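PDB 6N1B: carbohydrate-binding protein from Flavonifractor plautii, which probably removes the acetyl group from N-acetylgalactosamine of the blood group A antigen, a step in a gut bacterial route from A to universal O type blood. Local coordinates for residues D331-R336 and S357-D362; N236-R241 and V253-F258. All coordinates share one frame; numbering follows the deposited sequence.

Interaction 1. Residues D331-R336 and S357-D362; sequences DFQIYR and SALQKD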
loop_
_atom_site.group_PDB
_atom_site.type_symbol
_atom_site.label_atom_id
_atom_site.label_comp_id
_atom_site.label_asym_id
_atom_site.label_seq_id
_atom_site.Cartn_x
_atom_site.Cartn_y
_atom_site.Cartn_z
ATOM N N ASP A 331 17.244 -5.313 -5.358
ATOM C CA ASP A 331 18.357 -4.495 -5.822
ATOM C C ASP A 331 18.010 -3.407 -6.829
ATOM O O ASP A 331 18.922 -2.586 -7.107
ATOM C CB ASP A 331 19.490 -5.349 -6.385
ATOM C CG ASP A 331 19.127 -5.946 -7.724
ATOM O OD1 ASP A 331 18.012 -5.928 -8.235
ATOM O OD2 ASP A 331 20.181 -6.539 -8.330
ATOM N N PHE A 332 16.772 -3.337 -7.337
ATOM C CA PHE A 332 16.401 -2.269 -8.289
ATOM C C PHE A 332 15.858 -1.049 -7.621
ATOM O O PHE A 332 16.277 0.104 -7.896
ATOM C CB PHE A 332 15.507 -2.753 -9.393
ATOM C CG PHE A 332 15.137 -1.670 -10.416
ATOM C CD1 PHE A 332 16.103 -1.105 -11.201
ATOM C CD2 PHE A 332 13.865 -1.188 -10.473
ATOM C CE1 PHE A 332 15.794 -0.061 -12.040
ATOM C CE2 PHE A 332 13.580 -0.101 -11.338
ATOM C CZ PHE A 332 14.529 0.393 -12.134
ATOM N N GLN A 333 14.821 -1.242 -6.821
ATOM C CA GLN A 333 14.155 -0.133 -6.128
ATOM C C GLN A 333 13.387 -0.688 -4.951
ATOM O O GLN A 333 12.961 -1.873 -5.033
ATOM C CB GLN A 333 13.238 0.642 -7.070
ATOM C CG GLN A 333 11.920 0.018 -7.357
ATOM C CD GLN A 333 11.207 0.600 -8.546
ATOM O OE1 GLN A 333 11.021 1.945 -8.609
ATOM N NE2 GLN A 333 10.764 -0.172 -9.431
ATOM N N ILE A 334 13.173 0.166 -3.930
ATOM C CA ILE A 334 12.168 -0.144 -2.961
ATOM C C ILE A 334 10.859 0.414 -3.424
ATOM O O ILE A 334 10.801 1.596 -3.878
ATOM C CB ILE A 334 12.519 0.333 -1.556
ATOM C CG1 ILE A 334 13.931 -0.101 -1.131
ATOM C CG2 ILE A 334 11.495 -0.073 -0.585
ATOM C CD1 ILE A 334 14.141 -1.566 -1.118
ATOM N N TYR A 335 9.824 -0.409 -3.408
ATOM C CA TYR A 335 8.500 -0.038 -3.898
ATOM C C TYR A 335 7.565 0.226 -2.690
ATOM O O TYR A 335 8.006 0.304 -1.559
ATOM C CB TYR A 335 7.959 -1.119 -4.896
ATOM C CG TYR A 335 7.162 -0.541 -6.039
ATOM C CD1 TYR A 335 7.910 0.078 -7.094
ATOM C CD2 TYR A 335 5.796 -0.513 -6.140
ATOM C CE1 TYR A 335 7.225 0.691 -8.158
ATOM C CE2 TYR A 335 5.103 0.099 -7.151
ATOM C CZ TYR A 335 5.875 0.717 -8.186
ATOM O OH TYR A 335 5.189 1.398 -9.209
ATOM N N ARG A 336 6.280 0.420 -2.981
ATOM C CA ARG A 336 5.386 0.848 -1.942
ATOM C C ARG A 336 5.338 -0.069 -0.777
ATOM O O ARG A 336 5.305 -1.297 -0.948
ATOM C CB ARG A 336 3.989 1.052 -2.569
ATOM C CG ARG A 336 3.021 1.825 -1.652
ATOM C CD ARG A 336 2.190 1.013 -0.640
ATOM N NE ARG A 336 1.124 1.906 -0.148
ATOM C CZ ARG A 336 0.187 1.550 0.740
ATOM N NH1 ARG A 336 0.200 0.359 1.303
ATOM N NH2 ARG A 336 -0.685 2.451 1.132
ATOM N N SER A 357 7.540 -3.788 -0.454
ATOM C CA SER A 357 7.704 -4.396 -1.753
ATOM C C SER A 357 8.935 -3.871 -2.441
ATOM O O SER A 357 9.456 -2.774 -2.066
ATOM C CB SER A 357 6.435 -4.306 -2.576
ATOM O OG SER A 357 6.102 -2.963 -2.975
ATOM N N ALA A 358 9.469 -4.652 -3.372
ATOM C CA ALA A 358 10.691 -4.262 -4.081
ATOM C C ALA A 358 10.770 -5.052 -5.375
ATOM O O ALA A 358 9.973 -5.934 -5.651
ATOM C CB ALA A 358 11.916 -4.448 -3.214
ATOM N N LEU A 359 11.764 -4.666 -6.179
ATOM C CA LEU A 359 12.024 -5.330 -7.478
ATOM C C LEU A 359 13.518 -5.622 -7.589
ATOM O O LEU A 359 14.331 -4.854 -7.103
ATOM C CB LEU A 359 11.614 -4.429 -8.657
ATOM C CG LEU A 359 10.139 -4.188 -8.867
ATOM C CD1 LEU A 359 9.535 -3.171 -7.922
ATOM C CD2 LEU A 359 9.895 -3.788 -10.279
ATOM N N GLN A 360 13.781 -6.738 -8.324
ATOM C CA GLN A 360 15.113 -7.121 -8.726
ATOM C C GLN A 360 15.273 -6.795 -10.156
ATOM O O GLN A 360 14.398 -7.068 -11.008
ATOM C CB GLN A 360 15.345 -8.611 -8.464
ATOM C CG GLN A 360 16.780 -9.021 -8.784
ATOM C CD GLN A 360 17.157 -10.449 -8.433
ATOM O OE1 GLN A 360 16.399 -11.169 -7.776
ATOM N NE2 GLN A 360 18.353 -10.844 -8.945
ATOM N N LYS A 361 16.435 -6.197 -10.519
ATOM C CA LYS A 361 16.759 -5.844 -11.923
ATOM C C LYS A 361 17.374 -7.006 -12.723
ATOM O O LYS A 361 17.984 -7.895 -12.202
ATOM C CB LYS A 361 17.656 -4.632 -12.014
ATOM C CG LYS A 361 18.960 -4.791 -11.247
ATOM C CD LYS A 361 19.824 -3.524 -11.388
ATOM C CE LYS A 361 20.709 -3.443 -10.199
ATOM N NZ LYS A 361 21.598 -4.559 -10.097
ATOM N N ASP A 362 17.218 -6.881 -14.037
ATOM C CA ASP A 362 18.034 -7.699 -14.943
ATOM C C ASP A 362 17.846 -9.193 -14.785
ATOM O O ASP A 362 18.759 -10.007 -14.806
ATOM C CB ASP A 362 19.504 -7.314 -14.917
ATOM C CG ASP A 362 19.719 -5.886 -15.300
ATOM O OD1 ASP A 362 19.141 -5.395 -16.272
ATOM O OD2 ASP A 362 20.509 -5.287 -14.601
HETATM O O HOH W 1 19.807 -8.461 -10.160
#

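Interaction 2. Residues N236-R241 and V253-F258; sequences NFVEMR and VRVNGF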
loop_
_atom_site.group_PDB
_atom_site.type_symbol
_atom_site.label_atom_id
_atom_site.label_comp_id
_atom_site.label_asym_id
_atom_site.label_seq_id
_atom_site.Cartn_x
_atom_site.Cartn_y
_atom_site.Cartn_z
ATOM N N ASN A 236 5.392 15.798 -9.352
ATOM C CA ASN A 236 4.432 15.085 -8.523
ATOM C C ASN A 236 4.174 15.855 -7.215
ATOM O O ASN A 236 5.067 16.453 -6.649
ATOM C CB ASN A 236 4.921 13.694 -8.149
ATOM C CG ASN A 236 5.101 12.787 -9.353
ATOM O OD1 ASN A 236 4.588 13.038 -10.428
ATOM N ND2 ASN A 236 5.678 11.586 -9.078
ATOM N N PHE A 237 2.934 15.702 -6.691
ATOM C CA PHE A 237 2.598 16.292 -5.362
ATOM C C PHE A 237 1.424 15.498 -4.771
ATOM O O PHE A 237 0.536 15.047 -5.479
ATOM C CB PHE A 237 2.282 17.807 -5.468
ATOM C CG PHE A 237 1.088 18.132 -6.312
ATOM C CD1 PHE A 237 1.187 18.224 -7.620
ATOM C CD2 PHE A 237 -0.115 18.338 -5.690
ATOM C CE1 PHE A 237 0.139 18.511 -8.394
ATOM C CE2 PHE A 237 -1.241 18.672 -6.457
ATOM C CZ PHE A 237 -1.102 18.786 -7.818
ATOM N N VAL A 238 1.434 15.410 -3.435
ATOM C CA VAL A 238 0.383 14.694 -2.709
ATOM C C VAL A 238 -0.766 15.625 -2.324
ATOM O O VAL A 238 -0.581 16.798 -1.924
ATOM C CB VAL A 238 1.006 13.990 -1.480
ATOM C CG1 VAL A 238 -0.010 13.497 -0.490
ATOM C CG2 VAL A 238 1.895 12.818 -1.893
ATOM N N GLU A 239 -1.954 15.092 -2.484
ATOM C CA GLU A 239 -3.201 15.758 -2.087
ATOM C C GLU A 239 -3.893 14.914 -1.075
ATOM O O GLU A 239 -3.892 13.651 -1.146
ATOM C CB GLU A 239 -4.137 15.959 -3.259
ATOM C CG GLU A 239 -3.595 16.971 -4.302
ATOM C CD GLU A 239 -4.474 17.116 -5.537
ATOM O OE1 GLU A 239 -4.772 16.098 -6.215
ATOM O OE2 GLU A 239 -4.864 18.269 -5.779
ATOM N N MET A 240 -4.603 15.545 -0.123
ATOM C CA MET A 240 -5.501 14.869 0.811
ATOM C C MET A 240 -6.933 15.246 0.536
ATOM O O MET A 240 -7.233 16.309 0.002
ATOM C CB MET A 240 -5.062 15.218 2.279
ATOM C CG MET A 240 -5.467 16.634 2.651
ATOM S SD MET A 240 -4.677 17.248 4.170
ATOM C CE MET A 240 -5.242 16.044 5.297
ATOM N N ARG A 241 -7.834 14.324 0.906
ATOM C CA ARG A 241 -9.257 14.505 0.865
ATOM C C ARG A 241 -9.871 13.999 2.173
ATOM O O ARG A 241 -9.315 13.097 2.821
ATOM C CB ARG A 241 -9.901 13.731 -0.288
ATOM C CG ARG A 241 -9.443 14.164 -1.650
ATOM C CD ARG A 241 -9.918 13.150 -2.673
ATOM N NE ARG A 241 -9.811 13.589 -4.108
ATOM C CZ ARG A 241 -8.768 13.563 -4.822
ATOM N NH1 ARG A 241 -7.622 13.072 -4.352
ATOM N NH2 ARG A 241 -8.740 13.964 -6.071
ATOM N N VAL A 253 -7.024 18.943 -1.241
ATOM C CA VAL A 253 -6.120 19.964 -0.958
ATOM C C VAL A 253 -4.681 19.498 -0.787
ATOM O O VAL A 253 -4.447 18.361 -0.391
ATOM C CB VAL A 253 -6.540 20.714 0.120
ATOM C CG1 VAL A 253 -6.449 19.980 1.352
ATOM C CG2 VAL A 253 -5.737 21.955 0.402
ATOM N N ARG A 254 -3.778 20.297 -1.250
ATOM C CA ARG A 254 -2.400 19.901 -1.242
ATOM C C ARG A 254 -1.912 19.874 0.179
ATOM O O ARG A 254 -2.088 20.771 0.964
ATOM C CB ARG A 254 -1.462 21.014 -1.901
ATOM C CG ARG A 254 -1.441 21.024 -3.292
ATOM C CD ARG A 254 -0.100 21.557 -3.846
ATOM N NE ARG A 254 0.261 22.892 -3.366
ATOM C CZ ARG A 254 -0.149 24.032 -3.932
ATOM N NH1 ARG A 254 -0.895 24.074 -4.921
ATOM N NH2 ARG A 254 0.319 25.197 -3.472
ATOM N N VAL A 255 -1.135 18.813 0.526
ATOM C CA VAL A 255 -0.370 18.768 1.794
ATOM C C VAL A 255 0.843 19.663 1.618
ATOM O O VAL A 255 1.245 19.982 0.474
ATOM C CB VAL A 255 0.048 17.382 2.189
ATOM C CG1 VAL A 255 -1.162 16.444 2.389
ATOM C CG2 VAL A 255 1.059 16.739 1.224
ATOM N N ASN A 256 1.415 20.037 2.734
ATOM C CA ASN A 256 2.606 20.890 2.772
ATOM C C ASN A 256 3.784 20.170 3.367
ATOM O O ASN A 256 3.590 19.372 4.313
ATOM C CB ASN A 256 2.357 22.163 3.615
ATOM C CG ASN A 256 1.194 22.951 3.061
ATOM O OD1 ASN A 256 0.193 23.287 3.842
ATOM N ND2 ASN A 256 1.223 23.276 1.799
ATOM N N GLY A 257 4.972 20.393 2.852
ATOM C CA GLY A 257 6.167 19.883 3.504
ATOM C C GLY A 257 6.300 18.362 3.405
ATOM O O GLY A 257 7.081 17.849 4.257
ATOM N N PHE A 258 5.648 17.686 2.496
ATOM C CA PHE A 258 5.591 16.218 2.527
ATOM C C PHE A 258 6.933 15.597 2.566
ATOM O O PHE A 258 7.178 14.686 3.436
ATOM C CB PHE A 258 4.738 15.748 1.345
ATOM C CG PHE A 258 4.424 14.278 1.380
ATOM C CD1 PHE A 258 3.629 13.765 2.379
ATOM C CD2 PHE A 258 4.984 13.405 0.443
ATOM C CE1 PHE A 258 3.304 12.416 2.440
ATOM C CE2 PHE A 258 4.664 12.050 0.507
ATOM C CZ PHE A 258 3.843 11.562 1.459
HETATM O O HOH W 2 1.438 18.695 -2.041
#

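Interaction 1. Residues D331-R336 and S357-D362
Asp331 OD2 is gripped by three donors: Lys361 NZ at 3.0 Å, a water, and the backbone N of Gly327. The contact pairs strands 333-342 and 351-361, an antiparallel hairpin in one blade of what is probably a five-bladed beta-propeller. In its salt bridge to Asp331, Lys361 NZ stands above the carboxylate plane, 70° out of it, and it also forms a salt bridge with Asp326. The second oxygen, Asp331 OD1, takes the backbone N of Lys361 on its syn lone pair at 2.8 Å, so both carboxylate oxygens are held and its rotation is fixed. The water also bonds to Gln360 NE2 and Lys361 O, tying the carboxylate to both residues of the neighbouring segment.

Backbone bonds continue the ladder inward: Phe332 N to Leu359 O, Leu359 N to Gln333 O, and Tyr335 N to Ser357 O at 2.7 Å. On the face carrying Gln333 and Leu359, Leu359 CD1 reaches Tyr335 CD1 at 3.7 Å, the two side chains crossing obliquely. Tyr335 lies in the glycan pocket, where it touches the bound alpha-D-galactopyranose and hydrogen-bonds through OH to Trp271 NE1. Beside it, the guanidinium of Arg336 hydrogen-bonds Asp56 and Asp122, both ligands of a calcium ion, thus linking this hairpin to the metal centre. The carbonyl of Arg336 faces back across the hairpin. With OG set between the backbone N and the carbonyl carbon (chi1 68°), Ser357 turns its hydroxyl onto that oxygen, donating from OG to Arg336 O over 2.7 Å.

Interaction 2. Residues N236-R241 and V253-F258
Val238 turns one methyl to a ring and the other to a valine. CG2 sits over one face of the Phe258 ring in a CH-pi contact, 4.0 Å from the centroid and displaced toward the rim, while CG1 meets Val255 CG2 at 3.8 Å, the two valines set obliquely. These residues belong to the outer part of a four-stranded antiparallel sheet, probably one propeller blade, where short strand 253-254 forms the border beside 237-243. The side chains of Met240 and Val253, an antiparallel hydrogen-bonded pair, lie alongside each other and point the same way, Met240 CG resting 3.7 Å from Val253 CG1. Met240 SD passes obliquely by Val255 CG1. Phe237 and Arg254 cross nearly perpendicularly, ring and guanidinium planes 86° apart, and it is the aliphatic Arg254 CD that approaches Phe237 CD2, at 3.7 Å.

Met240 and Val253 exchange backbone bonds, at 2.8 Å from Met240 N to Val253 O. Beyond strand 253-254, Val238 O receives Val255 N and a water that bridges the two segments through Val255 O. Backbone bonds thus set the register at the sheet border, while Val238, Met240, Val255 and Phe258 pack without polar side-chain pairing across the contact.

Both contacts pair antiparallel strands within a four-stranded sheet, probably a propeller blade, but in different sheets and at opposite ends of the strand order. Interaction 1 joins the inner two strands of its sheet and is largely buried, with a carboxylate, a lysine and a hydroxyl adding polar ties, Tyr335 lining the glycan pocket and Arg336 bonding to two calcium ligands. Interaction 2 joins the outer two strands of another sheet and is only partly buried; Val253 and Arg254 are exposed, and its side chains meet through methyls, rings, a thioether and the methylenes of an arginine. The centres lie about 25 Å apart with nearest atoms about 10 Å apart, and along the chain interaction 2 closes before interaction 1 opens.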